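Local coordinates for protein putative laminarinase (Phanerochaete chrysosporium, PDB 2W39) that probably hydrolyses the beta-glucosidic bonds of laminarin and lichenin as an extracellular family 16 glycoside hydrolase of a white-rot fungus, at residues 86-91 and 291-296; 180-185 and 202-207. One frame throughout, in Å; residues are numbered along the deposited sequence. Where two conformers were deposited one is given.

How the contacts relate
Contact 1 lies deep in the molecule and contact 2 nearer the surface, their centres about 13 Å apart. Along the chain, contact 2 is nested inside the long loop that contact 1 closes. Contact 1 pairs strands 83-89 and 288-297 in the antiparallel sheet; contact 2 joins the end of helix 176-181 to the turn after strand 195-202. The same sheet runs through both, because strand 185-191 pairs with 83-89 and with 195-202. Contact 1 combines a bulged backbone ladder with one apolar and one more polar, hydrated face, whereas contact 2 rests on glycine carbonyls, an arginine and two asparagines. A salt bridge from Asp88 to Arg203 ties them together.

Contact 1: residues 86-91 and 291-296; sequences VFDVRH and IASVRV
One face of the Phe87 ring carries Val294 CG1, a CH-pi contact 4.3 Å from the ring centroid, displaced toward the rim; Val294 CG2 meets ring atom CD1 at 3.7 Å. The two side chains lie side by side, pointing the same way. On the Arg90 guanidinium, Ala292 CB sits over the centre of one face, 3.4 Å above the plane, where a small methyl fits. The extended Arg90 chain carries the group there, and Asp290 and Asp50 O bind its nitrogens. Over one face of the Arg295 guanidinium, whose NE bonds to Asn8, lies Ser293 OG of the same strand, offset toward the rim.

Between these two sets of side chains runs an antiparallel ladder, the N-to-C directions of strands 86-89 and 293-296 differing by 172°. Val86 and Arg295 exchange two backbone bonds, and Asp88 N reaches Ser293 O at 2.9 Å. Ala292 N bonds to Asp88 O, so Ala292 and Ser293 both face Asp88 in a classic beta bulge, and the register slips by one before Val89 meets Ile291.

Phe87, Val89, Ile291 and Val294 share the apolar face, where Ile247 and Ile249 of strand 246-253 meet Phe87 and Ile291, as befits the beta-sandwich of this family. The face with Asp88, Ser293 and Arg295 is more polar, though the buried Val86 shares it. Ser293 OG, held between backbone N and carbonyl carbon (chi1 60°), lies 2.7 Å from water 1, which donates to Val86 O. Water 2, 2.6 Å from Ser293 OG, donates to Asp88 OD2. A small, polar serine suits this place between two waters, and Asp88, also bridged to Arg203, probably has its negative charge stabilised. The pair is thus apolar toward the sandwich interior and mainly polar on the reverse.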
loop_
_atom_site.group_PDB
_atom_site.type_symbol
_atom_site.label_atom_id
_atom_site.label_comp_id
_atom_site.label_asym_id
_atom_site.label_seq_id
_atom_site.Cartn_x
_atom_site.Cartn_y
_atom_site.Cartn_z
ATOM N N VAL A 86 -0.259 -11.359 -3.063
ATOM C CA VAL A 86 0.869 -11.064 -3.941
ATOM C C VAL A 86 0.453 -9.991 -4.938
ATOM O O VAL A 86 -0.531 -10.162 -5.662
ATOM C CB VAL A 86 1.355 -12.316 -4.708
ATOM C CG1 VAL A 86 2.594 -11.975 -5.531
ATOM C CG2 VAL A 86 1.651 -13.458 -3.723
ATOM N N PHE A 87 1.225 -8.913 -4.993
ATOM C CA PHE A 87 0.967 -7.739 -5.824
ATOM C C PHE A 87 2.072 -7.632 -6.865
ATOM O O PHE A 87 3.235 -7.454 -6.507
ATOM C CB PHE A 87 0.966 -6.444 -4.970
ATOM C CG PHE A 87 -0.047 -6.420 -3.848
ATOM C CD1 PHE A 87 -1.199 -5.645 -3.950
ATOM C CD2 PHE A 87 0.159 -7.155 -2.688
ATOM C CE1 PHE A 87 -2.131 -5.614 -2.905
ATOM C CE2 PHE A 87 -0.783 -7.134 -1.644
ATOM C CZ PHE A 87 -1.928 -6.377 -1.755
ATOM N N ASP A 88 1.700 -7.754 -8.136
ATOM C CA ASP A 88 2.643 -7.607 -9.258
ATOM C C ASP A 88 2.421 -6.196 -9.790
ATOM O O ASP A 88 1.404 -5.934 -10.440
ATOM C CB ASP A 88 2.391 -8.690 -10.316
ATOM C CG ASP A 88 3.345 -8.621 -11.483
ATOM O OD1 ASP A 88 4.145 -7.680 -11.573
ATOM O OD2 ASP A 88 3.271 -9.529 -12.333
ATOM N N VAL A 89 3.341 -5.290 -9.463
ATOM C CA VAL A 89 3.121 -3.854 -9.642
ATOM C C VAL A 89 4.150 -3.294 -10.623
ATOM O O VAL A 89 5.349 -3.330 -10.363
ATOM C CB VAL A 89 3.247 -3.113 -8.303
ATOM C CG1 VAL A 89 3.006 -1.623 -8.511
ATOM C CG2 VAL A 89 2.266 -3.684 -7.255
ATOM N N ARG A 90 3.668 -2.787 -11.751
ATOM C CA ARG A 90 4.531 -2.195 -12.778
ATOM C C ARG A 90 4.948 -0.767 -12.410
ATOM O O ARG A 90 6.038 -0.331 -12.775
ATOM C CB ARG A 90 3.836 -2.189 -14.145
ATOM C CG ARG A 90 3.423 -3.579 -14.614
ATOM C CD ARG A 90 2.976 -3.523 -16.080
ATOM N NE ARG A 90 2.427 -4.790 -16.569
ATOM C CZ ARG A 90 1.134 -5.065 -16.694
ATOM N NH1 ARG A 90 0.203 -4.197 -16.326
ATOM N NH2 ARG A 90 0.767 -6.242 -17.184
ATOM N N HIS A 91 4.060 -0.025 -11.742
ATOM C CA HIS A 91 4.252 1.400 -11.487
ATOM C C HIS A 91 3.436 1.758 -10.252
ATOM O O HIS A 91 2.327 1.248 -10.070
ATOM C CB HIS A 91 3.749 2.204 -12.694
ATOM C CG HIS A 91 4.195 3.636 -12.738
ATOM N ND1 HIS A 91 3.509 4.659 -12.111
ATOM C CD2 HIS A 91 5.231 4.221 -13.389
ATOM C CE1 HIS A 91 4.107 5.810 -12.381
ATOM N NE2 HIS A 91 5.156 5.570 -13.147
ATOM N N ILE A 291 -0.995 -2.005 -12.207
ATOM C CA ILE A 291 -0.942 -3.289 -11.521
ATOM C C ILE A 291 -1.235 -4.394 -12.532
ATOM O O ILE A 291 -2.243 -4.340 -13.258
ATOM C CB ILE A 291 -1.933 -3.292 -10.347
ATOM C CG1 ILE A 291 -1.418 -2.317 -9.270
ATOM C CG2 ILE A 291 -2.107 -4.702 -9.776
ATOM C CD1 ILE A 291 -2.458 -1.882 -8.247
ATOM N N ALA A 292 -0.326 -5.364 -12.609
ATOM C CA ALA A 292 -0.474 -6.508 -13.505
ATOM C C ALA A 292 -1.407 -7.569 -12.921
ATOM O O ALA A 292 -2.180 -8.198 -13.665
ATOM C CB ALA A 292 0.907 -7.120 -13.816
ATOM N N SER A 293 -1.329 -7.788 -11.605
ATOM C CA SER A 293 -2.199 -8.754 -10.944
ATOM C C SER A 293 -2.114 -8.561 -9.446
ATOM O O SER A 293 -1.093 -8.078 -8.909
ATOM C CB SER A 293 -1.807 -10.199 -11.284
ATOM O OG SER A 293 -0.482 -10.478 -10.881
ATOM N N VAL A 294 -3.182 -8.978 -8.771
ATOM C CA VAL A 294 -3.160 -9.202 -7.323
ATOM C C VAL A 294 -3.756 -10.586 -7.118
ATOM O O VAL A 294 -4.847 -10.860 -7.627
ATOM C CB VAL A 294 -3.929 -8.133 -6.524
ATOM C CG1 VAL A 294 -3.951 -8.488 -5.037
ATOM C CG2 VAL A 294 -3.303 -6.747 -6.731
ATOM N N ARG A 295 -3.031 -11.461 -6.422
ATOM C CA ARG A 295 -3.481 -12.821 -6.185
ATOM C C ARG A 295 -3.474 -13.079 -4.699
ATOM O O ARG A 295 -2.556 -12.676 -3.984
ATOM C CB ARG A 295 -2.580 -13.823 -6.904
ATOM C CG ARG A 295 -2.670 -13.649 -8.425
ATOM C CD ARG A 295 -1.934 -14.699 -9.232
ATOM N NE ARG A 295 -2.146 -14.454 -10.668
ATOM C CZ ARG A 295 -1.228 -13.983 -11.514
ATOM N NH1 ARG A 295 0.005 -13.722 -11.101
ATOM N NH2 ARG A 295 -1.542 -13.780 -12.789
ATOM N N VAL A 296 -4.516 -13.759 -4.242
ATOM C CA VAL A 296 -4.620 -14.115 -2.837
ATOM C C VAL A 296 -4.687 -15.629 -2.739
ATOM O O VAL A 296 -5.347 -16.278 -3.557
ATOM C CB VAL A 296 -5.852 -13.484 -2.175
ATOM C CG1 VAL A 296 -5.893 -13.854 -0.690
ATOM C CG2 VAL A 296 -5.829 -11.958 -2.344
HETATM O O HOH W 1 0.217 -11.094 -8.326
HETATM O O HOH W 2 1.019 -10.843 -13.000
#

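Contact 2: residues 180-185 and 202-207; sequences NANGGG and PRNAGN
Arg203 meets Gly183 through a side-chain bond: its NE donates to Gly183 O at 2.9 Å. The acceptor lies near the guanidinium plane, although NE stands above the plane of that carbonyl. Bends at chi2 (64°) and chi3 (55°) bring CD and then NE round to Gly183 O, and Gly185 CA lies over one face of the guanidinium. NH2 goes on to a salt bridge with Asp88, while Trp186 adds a cation-pi contact. An alanine in place of Arg203 would probably leave Gly183 O without this donor and Asp88 without this salt-bridge partner.

Of backbone bonds, one crosses: Arg203 N to Gly184 O, 2.9 Å. The segment 180-185 ends helix 176-181 in a Schellman motif, with Gly183 at positive phi and its N bonded back to Asn180 O, before the chain enters strand 185-191. Three glycines suit this exit. All three have positive phi; at Gly185 a CB would also jam against the carbonyl O of Gly184 and crowd Arg203 N. Across the contact, Pro202 to Ala205 form a type I beta turn, closed by Ala205 N to Pro202 O, whose first position readily accepts proline.

Between side-chain amides, Asn182 ND2 donates to Asn204 OD1 at 3.0 Å, the two planes turned 84° apart. The donor approaches from above the Asn204 carbonyl plane. By van der Waals contact, Arg203 CB packs on Asn182 O at 3.3 Å.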
loop_
_atom_site.group_PDB
_atom_site.type_symbol
_atom_site.label_atom_id
_atom_site.label_comp_id
_atom_site.label_asym_id
_atom_site.label_seq_id
_atom_site.Cartn_x
_atom_site.Cartn_y
_atom_site.Cartn_z
ATOM N N ASN A 180 9.770 2.954 -9.976
ATOM C CA ASN A 180 9.154 3.115 -11.285
ATOM C C ASN A 180 10.161 2.996 -12.428
ATOM O O ASN A 180 9.882 2.377 -13.465
ATOM C CB ASN A 180 8.395 4.435 -11.347
ATOM C CG ASN A 180 7.141 4.409 -10.500
ATOM O OD1 ASN A 180 6.593 3.331 -10.234
ATOM N ND2 ASN A 180 6.676 5.577 -10.072
ATOM N N ALA A 181 11.339 3.591 -12.237
ATOM C CA ALA A 181 12.392 3.516 -13.258
ATOM C C ALA A 181 12.836 2.077 -13.517
ATOM O O ALA A 181 13.280 1.735 -14.622
ATOM C CB ALA A 181 13.577 4.358 -12.807
ATOM N N ASN A 182 12.731 1.251 -12.488
ATOM C CA ASN A 182 13.126 -0.147 -12.541
ATOM C C ASN A 182 12.004 -1.075 -13.025
ATOM O O ASN A 182 12.196 -2.291 -13.058
ATOM C CB ASN A 182 13.627 -0.575 -11.157
ATOM C CG ASN A 182 14.538 -1.777 -11.215
ATOM O OD1 ASN A 182 15.445 -1.851 -12.053
ATOM N ND2 ASN A 182 14.315 -2.738 -10.317
ATOM N N GLY A 183 10.836 -0.526 -13.379
ATOM C CA GLY A 183 9.710 -1.362 -13.792
ATOM C C GLY A 183 8.950 -2.012 -12.649
ATOM O O GLY A 183 8.227 -2.990 -12.865
ATOM N N GLY A 184 9.118 -1.491 -11.444
ATOM C CA GLY A 184 8.338 -1.941 -10.298
ATOM C C GLY A 184 8.865 -3.243 -9.744
ATOM O O GLY A 184 10.082 -3.418 -9.579
ATOM N N GLY A 185 7.964 -4.180 -9.451
ATOM C CA GLY A 185 8.348 -5.438 -8.832
ATOM C C GLY A 185 7.171 -6.074 -8.141
ATOM O O GLY A 185 6.016 -5.744 -8.418
ATOM N N PRO A 202 12.484 -6.694 -6.579
ATOM C CA PRO A 202 12.585 -5.842 -7.769
ATOM C C PRO A 202 12.208 -6.569 -9.060
ATOM O O PRO A 202 12.415 -7.787 -9.180
ATOM C CB PRO A 202 14.073 -5.468 -7.788
ATOM C CG PRO A 202 14.458 -5.472 -6.326
ATOM C CD PRO A 202 13.728 -6.666 -5.783
ATOM N N ARG A 203 11.684 -5.819 -10.028
ATOM C CA ARG A 203 11.316 -6.394 -11.317
ATOM C C ARG A 203 12.439 -7.198 -11.964
ATOM O O ARG A 203 12.185 -8.233 -12.605
ATOM C CB ARG A 203 10.917 -5.263 -12.262
ATOM C CG ARG A 203 10.501 -5.714 -13.655
ATOM C CD ARG A 203 9.236 -6.565 -13.646
ATOM N NE ARG A 203 8.136 -5.859 -12.978
ATOM C CZ ARG A 203 6.968 -6.391 -12.645
ATOM N NH1 ARG A 203 6.676 -7.661 -12.899
ATOM N NH2 ARG A 203 6.061 -5.629 -12.047
ATOM N N ASN A 204 13.668 -6.700 -11.810
ATOM C CA ASN A 204 14.827 -7.313 -12.447
ATOM C C ASN A 204 15.571 -8.279 -11.542
ATOM O O ASN A 204 16.666 -8.744 -11.888
ATOM C CB ASN A 204 15.765 -6.225 -12.979
ATOM C CG ASN A 204 16.419 -5.424 -11.866
ATOM O OD1 ASN A 204 15.838 -5.239 -10.792
ATOM N ND2 ASN A 204 17.648 -4.963 -12.105
ATOM N N ALA A 205 14.972 -8.640 -10.405
ATOM C CA ALA A 205 15.616 -9.561 -9.476
ATOM C C ALA A 205 15.956 -10.890 -10.120
ATOM O O ALA A 205 15.098 -11.508 -10.755
ATOM C CB ALA A 205 14.715 -9.823 -8.271
ATOM N N GLY A 206 17.184 -11.354 -9.924
ATOM C CA GLY A 206 17.570 -12.678 -10.415
ATOM C C GLY A 206 17.036 -13.796 -9.540
ATOM O O GLY A 206 16.941 -14.948 -9.983
ATOM N N ASN A 207 16.646 -13.439 -8.312
ATOM C CA ASN A 207 16.296 -14.378 -7.254
ATOM C C ASN A 207 14.837 -14.334 -6.806
ATOM O O ASN A 207 14.513 -14.831 -5.727
ATOM C CB ASN A 207 17.214 -14.183 -6.027
ATOM C CG ASN A 207 16.962 -12.868 -5.285
ATOM O OD1 ASN A 207 17.378 -12.714 -4.126
ATOM N ND2 ASN A 207 16.307 -11.919 -5.933
#